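Local coordinates for protein copper-sensitive operon repressor (CsoR) (Geobacillus thermodenitrificans, PDB 4M1P) that binds Cu(I) and DNA, and probably represses copper-resistance genes until bound copper loosens its hold on the operator, at residues H11-P16 with E85-Q90; M26-R31 with L63-M68; Q40-D45 with I50-Q55. The protein carries 1 engineered substitution. One frame throughout, in Å; residues are numbered along the deposited sequence.

Interaction 1 (H11-P16 with E85-Q90). With NA (sodium ion), chain D; NA (sodium ion), chain C.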
ATOM      1  N   HIS A  11      14.339 -24.116 -10.593  1.00 97.67           N
ATOM      2  CA  HIS A  11      13.708 -22.804 -10.729  1.00 84.20           C
ATOM      3  C   HIS A  11      14.145 -22.112 -12.012  1.00 78.64           C
ATOM      4  O   HIS A  11      14.998 -22.624 -12.738  1.00 81.75           O
ATOM      5  CB  HIS A  11      14.013 -21.919  -9.514  1.00 75.17           C
ATOM      6  CG  HIS A  11      15.479 -21.740  -9.240  1.00 71.72           C
ATOM      7  ND1 HIS A  11      16.335 -21.145 -10.137  1.00 70.01           N
ATOM      8  CD2 HIS A  11      16.227 -22.073  -8.164  1.00 73.45           C
ATOM      9  CE1 HIS A  11      17.558 -21.124  -9.628  1.00 70.10           C
ATOM     10  NE2 HIS A  11      17.517 -21.680  -8.433  1.00 73.08           N
ATOM     11  N   GLY A  12      13.566 -20.944 -12.282  1.00 70.36           N
ATOM     12  CA  GLY A  12      13.918 -20.171 -13.462  1.00 67.73           C
ATOM     13  C   GLY A  12      15.387 -19.783 -13.522  1.00 66.25           C
ATOM     14  O   GLY A  12      16.114 -19.926 -12.543  1.00 63.67           O
ATOM     15  N   THR A  13      15.822 -19.293 -14.680  1.00 67.62           N
ATOM     16  CA  THR A  13      17.202 -18.855 -14.875  1.00 66.05           C
ATOM     17  C   THR A  13      17.606 -17.811 -13.837  1.00 64.67           C
ATOM     18  O   THR A  13      16.818 -16.917 -13.513  1.00 63.29           O
ATOM     19  CB  THR A  13      17.384 -18.210 -16.257  1.00 67.88           C
ATOM     20  OG1 THR A  13      16.826 -19.060 -17.266  1.00 73.26           O
ATOM     21  CG2 THR A  13      18.855 -17.975 -16.546  1.00 69.83           C
ATOM     22  N   MET A  14      18.828 -17.914 -13.319  1.00 63.01           N
ATOM     23  CA  MET A  14      19.351 -16.884 -12.422  1.00 60.67           C
ATOM     24  C   MET A  14      20.769 -16.446 -12.791  1.00 62.91           C
ATOM     25  O   MET A  14      21.648 -17.278 -13.017  1.00 63.74           O
ATOM     26  CB  MET A  14      19.325 -17.355 -10.966  1.00 55.99           C
ATOM     27  CG  MET A  14      19.822 -16.298  -9.992  1.00 55.52           C
ATOM     28  SD  MET A  14      20.029 -16.913  -8.320  1.00 70.60           S
ATOM     29  CE  MET A  14      20.537 -15.414  -7.477  1.00 62.62           C
ATOM     30  N   ILE A  15      20.984 -15.136 -12.860  1.00 64.47           N
ATOM     31  CA  ILE A  15      22.334 -14.595 -12.949  1.00 67.14           C
ATOM     32  C   ILE A  15      22.849 -14.449 -11.520  1.00 67.41           C
ATOM     33  O   ILE A  15      22.252 -13.729 -10.721  1.00 65.26           O
ATOM     34  CB  ILE A  15      22.358 -13.205 -13.612  1.00 67.40           C
ATOM     35  CG1 ILE A  15      21.477 -13.171 -14.863  1.00 61.50           C
ATOM     36  CG2 ILE A  15      23.797 -12.798 -13.931  1.00 72.49           C
ATOM     37  CD1 ILE A  15      22.251 -13.173 -16.156  1.00 60.42           C
ATOM     38  N   PRO A  16      23.954 -15.134 -11.191  1.00 70.38           N
ATOM     39  CA  PRO A  16      24.481 -15.137  -9.818  1.00 72.00           C
ATOM     40  C   PRO A  16      24.922 -13.744  -9.373  1.00 76.29           C
ATOM     41  O   PRO A  16      25.352 -12.953 -10.210  1.00 79.61           O
ATOM     42  CB  PRO A  16      25.702 -16.058  -9.913  1.00 68.66           C
ATOM     43  CG  PRO A  16      25.486 -16.872 -11.151  1.00 68.24           C
ATOM     44  CD  PRO A  16      24.767 -15.964 -12.097  1.00 68.92           C
ATOM     45  N   GLU A  85      17.071 -17.021 -23.541  1.00 66.04           N
ATOM     46  CA  GLU A  85      17.388 -18.447 -23.576  1.00 63.62           C
ATOM     47  C   GLU A  85      16.202 -19.319 -23.981  1.00 57.51           C
ATOM     48  O   GLU A  85      16.389 -20.448 -24.425  1.00 58.69           O
ATOM     49  CB  GLU A  85      17.941 -18.909 -22.225  1.00 71.31           C
ATOM     50  CG  GLU A  85      19.218 -18.200 -21.804  1.00 79.46           C
ATOM     51  CD  GLU A  85      20.273 -18.211 -22.891  1.00 90.75           C
ATOM     52  OE1 GLU A  85      20.662 -19.313 -23.335  1.00 96.28           O
ATOM     53  OE2 GLU A  85      20.711 -17.118 -23.307  1.00 93.38           O
ATOM     54  N   GLY A  86      14.987 -18.804 -23.822  1.00 54.67           N
ATOM     55  CA  GLY A  86      13.806 -19.540 -24.235  1.00 49.37           C
ATOM     56  C   GLY A  86      12.937 -20.019 -23.091  1.00 49.82           C
ATOM     57  O   GLY A  86      11.991 -20.771 -23.313  1.00 50.90           O
ATOM     58  N   SER A  87      13.244 -19.589 -21.871  1.00 48.48           N
ATOM     59  CA  SER A  87      12.437 -19.973 -20.720  1.00 53.36           C
ATOM     60  C   SER A  87      11.758 -18.755 -20.097  1.00 56.03           C
ATOM     61  O   SER A  87      11.497 -18.720 -18.889  1.00 57.78           O
ATOM     62  CB  SER A  87      13.282 -20.722 -19.681  1.00 54.38           C
ATOM     63  OG  SER A  87      14.411 -19.963 -19.285  1.00 57.33           O
ATOM     64  N   GLY A  88      11.460 -17.767 -20.937  1.00 59.18           N
ATOM     65  CA  GLY A  88      10.843 -16.527 -20.498  1.00 60.67           C
ATOM     66  C   GLY A  88       9.470 -16.672 -19.859  1.00 57.17           C
ATOM     67  O   GLY A  88       9.214 -16.091 -18.800  1.00 55.35           O
ATOM     68  N   GLU A  89       8.581 -17.436 -20.490  1.00 53.04           N
ATOM     69  CA  GLU A  89       7.247 -17.629 -19.934  1.00 54.07           C
ATOM     70  C   GLU A  89       7.307 -18.269 -18.544  1.00 52.19           C
ATOM     71  O   GLU A  89       6.539 -17.906 -17.655  1.00 53.85           O
ATOM     72  CB  GLU A  89       6.365 -18.441 -20.883  1.00 59.46           C
ATOM     73  CG  GLU A  89       6.048 -17.729 -22.193  1.00 66.79           C
ATOM     74  CD  GLU A  89       5.000 -18.455 -23.018  1.00 75.81           C
ATOM     75  OE1 GLU A  89       5.295 -18.785 -24.182  1.00 80.07           O
ATOM     76  OE2 GLU A  89       3.881 -18.689 -22.509  1.00 77.10           O
ATOM     77  N   GLN A  90       8.232 -19.206 -18.360  1.00 51.73           N
ATOM     78  CA  GLN A  90       8.468 -19.800 -17.049  1.00 51.20           C
ATOM     79  C   GLN A  90       8.821 -18.702 -16.053  1.00 51.38           C
ATOM     80  O   GLN A  90       8.172 -18.562 -15.011  1.00 51.74           O
ATOM     81  CB  GLN A  90       9.604 -20.825 -17.117  1.00 58.89           C
ATOM     82  CG  GLN A  90       9.892 -21.540 -15.792  1.00 67.25           C
ATOM     83  CD  GLN A  90      11.164 -22.388 -15.823  1.00 70.94           C
ATOM     84  OE1 GLN A  90      12.231 -21.922 -16.225  1.00 66.80           O
ATOM     85  NE2 GLN A  90      11.051 -23.638 -15.385  1.00 76.34           N
TER
HETATM   86 NA    NA D 203      13.883 -19.595 -16.643  1.00 68.64          NA
HETATM   87 NA    NA C 202       3.927 -20.880 -24.196  1.00 66.95          NA
HETATM   88  O   HOH W   1       5.965 -22.064 -25.222  1.00 44.20           O
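A sodium ion sits where T13 meets S87 and G12 meets Q90, and much of the join between the loop and the helix start runs through it. S87 OG binds the metal at 2.7 Å and Q90 OE1 at 2.9 Å; T13 OG1, from the loop, lies 3.1 Å from the same sodium, and S91 completes the site. With its CG anti to the backbone N (chi1 -178°) and its chain extended, Q90 carries its amide oxygen out to the ion and brings OE1 to 3.7 Å from G12 CA. Between the segments T13 OG1 makes a weak hydrogen bond to S87 OG at 3.3 Å. S87 stands at the N-cap position of helix 88-103, yet its hydroxyl makes no capping bond and binds the sodium. The loop is fixed from within by H11 ND1, which gives a 2.7 Å bond to a lone pair of G12 O, the acceptor lying in the imidazole plane; the same ring stacks on Y48 of the second subunit. Away from the join, a second sodium is bound by both carboxylate oxygens of E89 and a water. The loop before helix 19-44 thus meets the start of helix 88-103, while T13 and S87 both rest on A82 near the end of helix 49-85.

Interaction 2 (M26-R31 with L63-M68)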
ATOM      1  N   MET A  26      23.611  -6.567   1.580  1.00 76.49           N
ATOM      2  CA  MET A  26      23.924  -6.987   2.942  1.00 75.50           C
ATOM      3  C   MET A  26      23.929  -5.824   3.931  1.00 73.13           C
ATOM      4  O   MET A  26      23.408  -5.940   5.043  1.00 69.25           O
ATOM      5  CB  MET A  26      25.279  -7.687   2.976  1.00 77.27           C
ATOM      6  CG  MET A  26      25.410  -8.688   4.089  1.00 77.72           C
ATOM      7  SD  MET A  26      24.148  -9.969   3.964  1.00 84.65           S
ATOM      8  CE  MET A  26      24.425 -10.790   5.529  1.00124.69           C
ATOM      9  N   LYS A  27      24.531  -4.711   3.526  1.00 74.55           N
ATOM     10  CA  LYS A  27      24.570  -3.528   4.371  1.00 76.52           C
ATOM     11  C   LYS A  27      23.146  -3.082   4.660  1.00 72.58           C
ATOM     12  O   LYS A  27      22.775  -2.839   5.812  1.00 75.10           O
ATOM     13  CB  LYS A  27      25.352  -2.406   3.688  1.00 76.46           C
ATOM     14  N   ARG A  28      22.350  -3.004   3.598  1.00 68.47           N
ATOM     15  CA  ARG A  28      20.949  -2.604   3.691  1.00 62.26           C
ATOM     16  C   ARG A  28      20.146  -3.490   4.641  1.00 61.57           C
ATOM     17  O   ARG A  28      19.330  -2.997   5.413  1.00 66.41           O
ATOM     18  CB  ARG A  28      20.322  -2.582   2.300  1.00 60.04           C
ATOM     19  CG  ARG A  28      20.946  -1.540   1.377  1.00 68.61           C
ATOM     20  CD  ARG A  28      20.366  -1.600  -0.028  1.00 77.70           C
ATOM     21  NE  ARG A  28      20.612  -0.370  -0.777  1.00 82.88           N
ATOM     22  CZ  ARG A  28      19.774   0.662  -0.808  1.00 84.16           C
ATOM     23  NH1 ARG A  28      18.634   0.611  -0.130  1.00 83.34           N
ATOM     24  NH2 ARG A  28      20.070   1.748  -1.511  1.00 86.12           N
ATOM     25  N   LEU A  29      20.395  -4.795   4.601  1.00 61.18           N
ATOM     26  CA  LEU A  29      19.736  -5.721   5.516  1.00 59.72           C
ATOM     27  C   LEU A  29      20.303  -5.611   6.935  1.00 65.54           C
ATOM     28  O   LEU A  29      19.569  -5.764   7.917  1.00 65.75           O
ATOM     29  CB  LEU A  29      19.854  -7.156   5.008  1.00 62.25           C
ATOM     30  CG  LEU A  29      19.406  -7.441   3.573  1.00 61.81           C
ATOM     31  CD1 LEU A  29      19.589  -8.918   3.248  1.00 60.61           C
ATOM     32  CD2 LEU A  29      17.967  -7.016   3.343  1.00 56.88           C
ATOM     33  N   LYS A  30      21.606  -5.353   7.047  1.00 66.49           N
ATOM     34  CA  LYS A  30      22.209  -5.112   8.352  1.00 68.07           C
ATOM     35  C   LYS A  30      21.589  -3.869   8.989  1.00 64.98           C
ATOM     36  O   LYS A  30      21.106  -3.922  10.121  1.00 63.82           O
ATOM     37  CB  LYS A  30      23.730  -4.957   8.245  1.00 72.38           C
ATOM     38  CG  LYS A  30      24.488  -6.269   8.037  1.00 74.64           C
ATOM     39  CD  LYS A  30      24.308  -7.228   9.206  1.00 72.08           C
ATOM     40  CE  LYS A  30      24.947  -8.576   8.919  1.00 72.83           C
ATOM     41  NZ  LYS A  30      26.409  -8.463   8.666  1.00 80.61           N
ATOM     42  N   ARG A  31      21.597  -2.755   8.256  1.00 60.56           N
ATOM     43  CA  ARG A  31      20.991  -1.520   8.742  1.00 62.23           C
ATOM     44  C   ARG A  31      19.562  -1.801   9.194  1.00 64.11           C
ATOM     45  O   ARG A  31      19.163  -1.435  10.303  1.00 63.89           O
ATOM     46  CB  ARG A  31      21.002  -0.439   7.660  1.00 58.75           C
ATOM     47  N   LEU A  63      12.535  -1.645   3.653  1.00 52.50           N
ATOM     48  CA  LEU A  63      12.254  -2.962   3.093  1.00 54.41           C
ATOM     49  C   LEU A  63      11.673  -2.888   1.686  1.00 53.05           C
ATOM     50  O   LEU A  63      12.033  -3.694   0.824  1.00 52.85           O
ATOM     51  CB  LEU A  63      11.307  -3.743   3.997  1.00 56.30           C
ATOM     52  CG  LEU A  63      11.985  -4.606   5.049  1.00 59.41           C
ATOM     53  CD1 LEU A  63      10.942  -5.219   5.944  1.00 64.55           C
ATOM     54  CD2 LEU A  63      12.818  -5.684   4.382  1.00 55.86           C
ATOM     55  N   ARG A  64      10.765  -1.940   1.464  1.00 49.52           N
ATOM     56  CA  ARG A  64      10.235  -1.697   0.127  1.00 51.76           C
ATOM     57  C   ARG A  64      11.375  -1.363  -0.827  1.00 58.34           C
ATOM     58  O   ARG A  64      11.401  -1.822  -1.973  1.00 60.15           O
ATOM     59  CB  ARG A  64       9.225  -0.553   0.139  1.00 48.65           C
ATOM     60  CG  ARG A  64       7.799  -0.981   0.411  1.00 58.93           C
ATOM     61  CD  ARG A  64       6.819   0.171   0.186  1.00 70.02           C
ATOM     62  NE  ARG A  64       6.976   1.247   1.165  1.00 75.78           N
ATOM     63  CZ  ARG A  64       6.377   1.270   2.354  1.00 80.25           C
ATOM     64  NH1 ARG A  64       5.587   0.265   2.723  1.00 82.24           N
ATOM     65  NH2 ARG A  64       6.573   2.290   3.181  1.00 79.61           N
ATOM     66  N   GLN A  65      12.325  -0.572  -0.338  1.00 60.87           N
ATOM     67  CA  GLN A  65      13.458  -0.135  -1.140  1.00 61.81           C
ATOM     68  C   GLN A  65      14.309  -1.329  -1.566  1.00 56.52           C
ATOM     69  O   GLN A  65      14.546  -1.536  -2.754  1.00 60.29           O
ATOM     70  CB  GLN A  65      14.296   0.882  -0.362  1.00 67.95           C
ATOM     71  CG  GLN A  65      15.207   1.751  -1.220  1.00 77.81           C
ATOM     72  CD  GLN A  65      15.907   2.831  -0.410  1.00 90.11           C
ATOM     73  OE1 GLN A  65      16.983   3.306  -0.778  1.00 96.76           O
ATOM     74  NE2 GLN A  65      15.294   3.224   0.703  1.00 91.86           N
ATOM     75  N   VAL A  66      14.760  -2.124  -0.605  1.00 44.47           N
ATOM     76  CA  VAL A  66      15.582  -3.274  -0.952  1.00 49.19           C
ATOM     77  C   VAL A  66      14.785  -4.302  -1.768  1.00 49.41           C
ATOM     78  O   VAL A  66      15.321  -4.929  -2.676  1.00 53.64           O
ATOM     79  CB  VAL A  66      16.267  -3.903   0.291  1.00 55.06           C
ATOM     80  CG1 VAL A  66      15.255  -4.602   1.178  1.00 59.82           C
ATOM     81  CG2 VAL A  66      17.349  -4.868  -0.133  1.00 54.71           C
ATOM     82  N   GLY A  67      13.497  -4.443  -1.471  1.00 47.84           N
ATOM     83  CA  GLY A  67      12.645  -5.364  -2.204  1.00 46.50           C
ATOM     84  C   GLY A  67      12.470  -4.979  -3.665  1.00 47.82           C
ATOM     85  O   GLY A  67      12.581  -5.822  -4.565  1.00 48.39           O
ATOM     86  N   MET A  68      12.189  -3.702  -3.903  1.00 48.23           N
ATOM     87  CA  MET A  68      12.056  -3.197  -5.262  1.00 47.98           C
ATOM     88  C   MET A  68      13.367  -3.380  -6.014  1.00 49.39           C
ATOM     89  O   MET A  68      13.374  -3.736  -7.193  1.00 53.28           O
ATOM     90  CB  MET A  68      11.661  -1.723  -5.243  1.00 50.48           C
ATOM     91  CG  MET A  68      11.416  -1.109  -6.617  1.00 56.06           C
ATOM     92  SD  MET A  68      10.016  -1.860  -7.480  1.00 84.06           S
ATOM     93  CE  MET A  68       8.783  -1.817  -6.181  1.00 44.70           C
TER
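The guanidinium of R28 meets the amide of Q65 at its edge: Q65 OE1 lies near the guanidinium plane and Q65 CD in it, and the two flat groups are turned 69° against each other, so neither stacks on the other's face. NH1 makes the bond, a weak one of 3.2 Å to Q65 OE1 but fairly straight, with 162° at the hydrogen; NH2 stands 3.5 Å from the same oxygen without a bond of its own. This polar link bridges two long helices of an antiparallel hairpin, 19-44 and 49-85, which in the CsoR family pairs with its copy in another subunit as an antiparallel four-helix bundle. Here the axes of 26-31 and 63-68 approach to 10.6 Å, with R28 and V66 closest through their CA atoms. Both partners of the polar pair are exposed, so the bond lies at the exposed side of the contact. R28 reaches it with a chain extended from CG to NE, while Q65 comes with its CG anti to the backbone N (chi1 -160°), and the two chains cross at about a right angle.

Deeper between the helices, the buried side chains of L29 and V66 meet. The second subunit covers other faces of the same helices: its I59 packs on L63 and its Q60 on R64, while its E44 packs on M26 and its Q40 on K30. V66 points its CG2, anti to the backbone N, at the facing helix: CG2 lies 4.4 Å from R28 CD, on the arginine's aliphatic stem, and its nearest apolar neighbour across the hairpin is L29 CD2, at 4.1 Å.

Interaction 3 (Q40-D45 with I50-Q55)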
ATOM      1  N   GLN A  40      13.355  -3.099  19.123  1.00 58.36           N
ATOM      2  CA  GLN A  40      13.378  -3.995  20.270  1.00 64.36           C
ATOM      3  C   GLN A  40      13.787  -3.266  21.554  1.00 65.34           C
ATOM      4  O   GLN A  40      13.091  -3.349  22.565  1.00 66.54           O
ATOM      5  CB  GLN A  40      14.319  -5.167  19.995  1.00 72.95           C
ATOM      6  CG  GLN A  40      13.772  -6.185  18.993  1.00 77.66           C
ATOM      7  CD  GLN A  40      14.781  -7.255  18.633  1.00 85.64           C
ATOM      8  OE1 GLN A  40      15.972  -7.123  18.916  1.00 92.19           O
ATOM      9  NE2 GLN A  40      14.308  -8.326  18.010  1.00 88.76           N
ATOM     10  N   LYS A  41      14.902  -2.542  21.509  1.00 66.56           N
ATOM     11  CA  LYS A  41      15.364  -1.802  22.684  1.00 69.61           C
ATOM     12  C   LYS A  41      14.338  -0.757  23.110  1.00 70.95           C
ATOM     13  O   LYS A  41      14.091  -0.579  24.306  1.00 75.57           O
ATOM     14  CB  LYS A  41      16.721  -1.145  22.427  1.00 67.13           C
ATOM     15  N   MET A  42      13.739  -0.083  22.130  1.00 65.30           N
ATOM     16  CA  MET A  42      12.703   0.918  22.389  1.00 63.75           C
ATOM     17  C   MET A  42      11.531   0.334  23.172  1.00 65.80           C
ATOM     18  O   MET A  42      11.067   0.934  24.142  1.00 66.86           O
ATOM     19  CB  MET A  42      12.197   1.531  21.081  1.00 58.06           C
ATOM     20  CG  MET A  42      13.225   2.386  20.360  1.00 56.80           C
ATOM     21  SD  MET A  42      12.574   3.184  18.881  1.00 60.63           S
ATOM     22  CE  MET A  42      11.501   4.399  19.637  1.00 64.29           C
ATOM     23  N   VAL A  43      11.060  -0.837  22.751  1.00 63.52           N
ATOM     24  CA  VAL A  43       9.941  -1.499  23.415  1.00 67.15           C
ATOM     25  C   VAL A  43      10.319  -1.877  24.844  1.00 80.86           C
ATOM     26  O   VAL A  43       9.529  -1.698  25.776  1.00 85.76           O
ATOM     27  CB  VAL A  43       9.496  -2.760  22.652  1.00 66.99           C
ATOM     28  CG1 VAL A  43       8.391  -3.486  23.401  1.00 69.56           C
ATOM     29  CG2 VAL A  43       9.030  -2.397  21.249  1.00 61.60           C
ATOM     30  N   GLU A  44      11.534  -2.395  25.008  1.00 86.01           N
ATOM     31  CA  GLU A  44      12.040  -2.785  26.323  1.00 91.63           C
ATOM     32  C   GLU A  44      12.162  -1.580  27.251  1.00 93.76           C
ATOM     33  O   GLU A  44      11.800  -1.646  28.427  1.00 99.52           O
ATOM     34  CB  GLU A  44      13.401  -3.480  26.197  1.00 94.03           C
ATOM     35  CG  GLU A  44      13.347  -4.892  25.610  1.00 95.78           C
ATOM     36  CD  GLU A  44      14.723  -5.529  25.472  1.00 99.52           C
ATOM     37  OE1 GLU A  44      15.737  -4.801  25.538  1.00101.53           O
ATOM     38  OE2 GLU A  44      14.793  -6.763  25.299  1.00101.32           O
ATOM     39  N   ASP A  45      12.665  -0.474  26.714  1.00 86.00           N
ATOM     40  CA  ASP A  45      12.850   0.737  27.501  1.00 75.34           C
ATOM     41  C   ASP A  45      11.518   1.437  27.730  1.00 69.52           C
ATOM     42  O   ASP A  45      11.471   2.528  28.296  1.00 68.06           O
ATOM     43  CB  ASP A  45      13.848   1.664  26.809  1.00 75.86           C
ATOM     44  CG  ASP A  45      15.222   1.035  26.674  1.00 85.14           C
ATOM     45  OD1 ASP A  45      15.316  -0.205  26.798  1.00 90.77           O
ATOM     46  OD2 ASP A  45      16.204   1.772  26.442  1.00 86.95           O
ATOM     47  N   ILE A  50       4.455   6.283  19.744  1.00 51.64           N
ATOM     48  CA  ILE A  50       4.570   7.061  18.515  1.00 48.17           C
ATOM     49  C   ILE A  50       5.995   6.988  17.965  1.00 51.72           C
ATOM     50  O   ILE A  50       6.195   6.750  16.769  1.00 57.87           O
ATOM     51  CB  ILE A  50       4.138   8.523  18.731  1.00 46.15           C
ATOM     52  CG1 ILE A  50       2.625   8.613  18.954  1.00 48.22           C
ATOM     53  CG2 ILE A  50       4.552   9.389  17.555  1.00 43.59           C
ATOM     54  CD1 ILE A  50       1.784   8.277  17.725  1.00 45.43           C
ATOM     55  N   ASP A  51       6.976   7.186  18.843  1.00 51.40           N
ATOM     56  CA  ASP A  51       8.381   7.073  18.468  1.00 49.93           C
ATOM     57  C   ASP A  51       8.662   5.711  17.839  1.00 51.37           C
ATOM     58  O   ASP A  51       9.352   5.607  16.822  1.00 56.52           O
ATOM     59  CB  ASP A  51       9.273   7.264  19.692  1.00 50.59           C
ATOM     60  CG  ASP A  51       9.152   8.644  20.290  1.00 60.51           C
ATOM     61  OD1 ASP A  51       8.758   9.576  19.561  1.00 64.23           O
ATOM     62  OD2 ASP A  51       9.464   8.808  21.489  1.00 70.74           O
ATOM     63  N   ILE A  52       8.114   4.669  18.446  1.00 48.33           N
ATOM     64  CA  ILE A  52       8.289   3.317  17.937  1.00 51.43           C
ATOM     65  C   ILE A  52       7.662   3.157  16.549  1.00 52.74           C
ATOM     66  O   ILE A  52       8.272   2.581  15.647  1.00 52.93           O
ATOM     67  CB  ILE A  52       7.734   2.291  18.933  1.00 51.80           C
ATOM     68  CG1 ILE A  52       8.631   2.265  20.171  1.00 56.59           C
ATOM     69  CG2 ILE A  52       7.629   0.917  18.305  1.00 49.99           C
ATOM     70  CD1 ILE A  52       8.268   1.213  21.185  1.00 60.38           C
ATOM     71  N   LEU A  53       6.458   3.694  16.375  1.00 53.62           N
ATOM     72  CA  LEU A  53       5.756   3.593  15.098  1.00 49.76           C
ATOM     73  C   LEU A  53       6.520   4.307  13.984  1.00 46.85           C
ATOM     74  O   LEU A  53       6.617   3.800  12.862  1.00 39.94           O
ATOM     75  CB  LEU A  53       4.333   4.133  15.223  1.00 48.05           C
ATOM     76  CG  LEU A  53       3.389   3.230  16.016  1.00 43.57           C
ATOM     77  CD1 LEU A  53       2.163   3.998  16.475  1.00 43.66           C
ATOM     78  CD2 LEU A  53       2.982   2.035  15.180  1.00 40.97           C
ATOM     79  N   VAL A  54       7.073   5.472  14.302  1.00 51.15           N
ATOM     80  CA  VAL A  54       7.925   6.183  13.357  1.00 52.89           C
ATOM     81  C   VAL A  54       9.064   5.278  12.868  1.00 55.46           C
ATOM     82  O   VAL A  54       9.295   5.164  11.664  1.00 55.78           O
ATOM     83  CB  VAL A  54       8.484   7.479  13.967  1.00 46.68           C
ATOM     84  CG1 VAL A  54       9.555   8.081  13.070  1.00 41.45           C
ATOM     85  CG2 VAL A  54       7.363   8.479  14.185  1.00 38.73           C
ATOM     86  N   GLN A  55       9.746   4.611  13.798  1.00 53.24           N
ATOM     87  CA  GLN A  55      10.834   3.707  13.425  1.00 54.76           C
ATOM     88  C   GLN A  55      10.343   2.515  12.629  1.00 51.20           C
ATOM     89  O   GLN A  55      11.026   2.054  11.717  1.00 53.15           O
ATOM     90  CB  GLN A  55      11.612   3.229  14.649  1.00 56.20           C
ATOM     91  CG  GLN A  55      12.610   4.254  15.133  1.00 62.79           C
ATOM     92  CD  GLN A  55      13.492   4.761  14.011  1.00 65.36           C
ATOM     93  OE1 GLN A  55      14.208   3.985  13.372  1.00 69.39           O
ATOM     94  NE2 GLN A  55      13.439   6.066  13.757  1.00 60.76           N
TER
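M42 reaches across to the facing helix and lays its thioether along D51, I52 and Q55. CG lies anti to the carbonyl carbon and the chain runs on extended to SD, then bends at chi3 (71°), which turns the terminal methyl in against the backbone. CE comes 3.6 Å from I52 N and also touches D51 CB at 3.6 Å, while SD rests 3.9 Å from Q55 CG, where the glutamine chain, bent at chi2, crosses it at about a right angle. I52 answers from the opposite helix: CG1, anti to the carbonyl carbon, lies 3.6 Å from M42 CE, and the extended end of the chain (chi2 -175°) carries CD1 to 3.7 Å from V43 CG2, the valine methyl that lies anti to its carbonyl carbon. These helices are the antiparallel arms of the hairpin, the axes of 40-44 and 50-55 running 170° apart, near the short turn joining 19-44 to 49-85; C49, a Cu(I)-binding residue of this protein that carries no copper in this chain, is about 6 Å from I52 between side chains. An alanine at I52 would lack CG1 and CD1 and would probably leave a gap facing M42 and V43, with the M42 methyl freer to turn. R47 forms a long, weak ion pair with D51 OD2, and R17 of the second subunit packs on I52.

How the interactions relate
Interactions 2 and 3 hold the same two helices, 19-44 and 49-85, about 20 Å apart between centres along the hairpin; interaction 1 instead ties the N-terminal loop to the start of helix 88-103, on the opposite side of the chain's centre from interaction 3. All three are partly buried. Interaction 2 lies nearest the centre and couples a buried apolar pair to an exposed polar one, while the other two lie towards the ends. Interaction 3, by the turn, relies on apolar and thioether contacts without hydrogen bonding between its segments. Interaction 1 works through oxygen ligands and a metal ion. Copper-binding residues lie near both ends, C49 by interaction 3 and H74 and C78 by interaction 1, and all three contacts touch the second subunit.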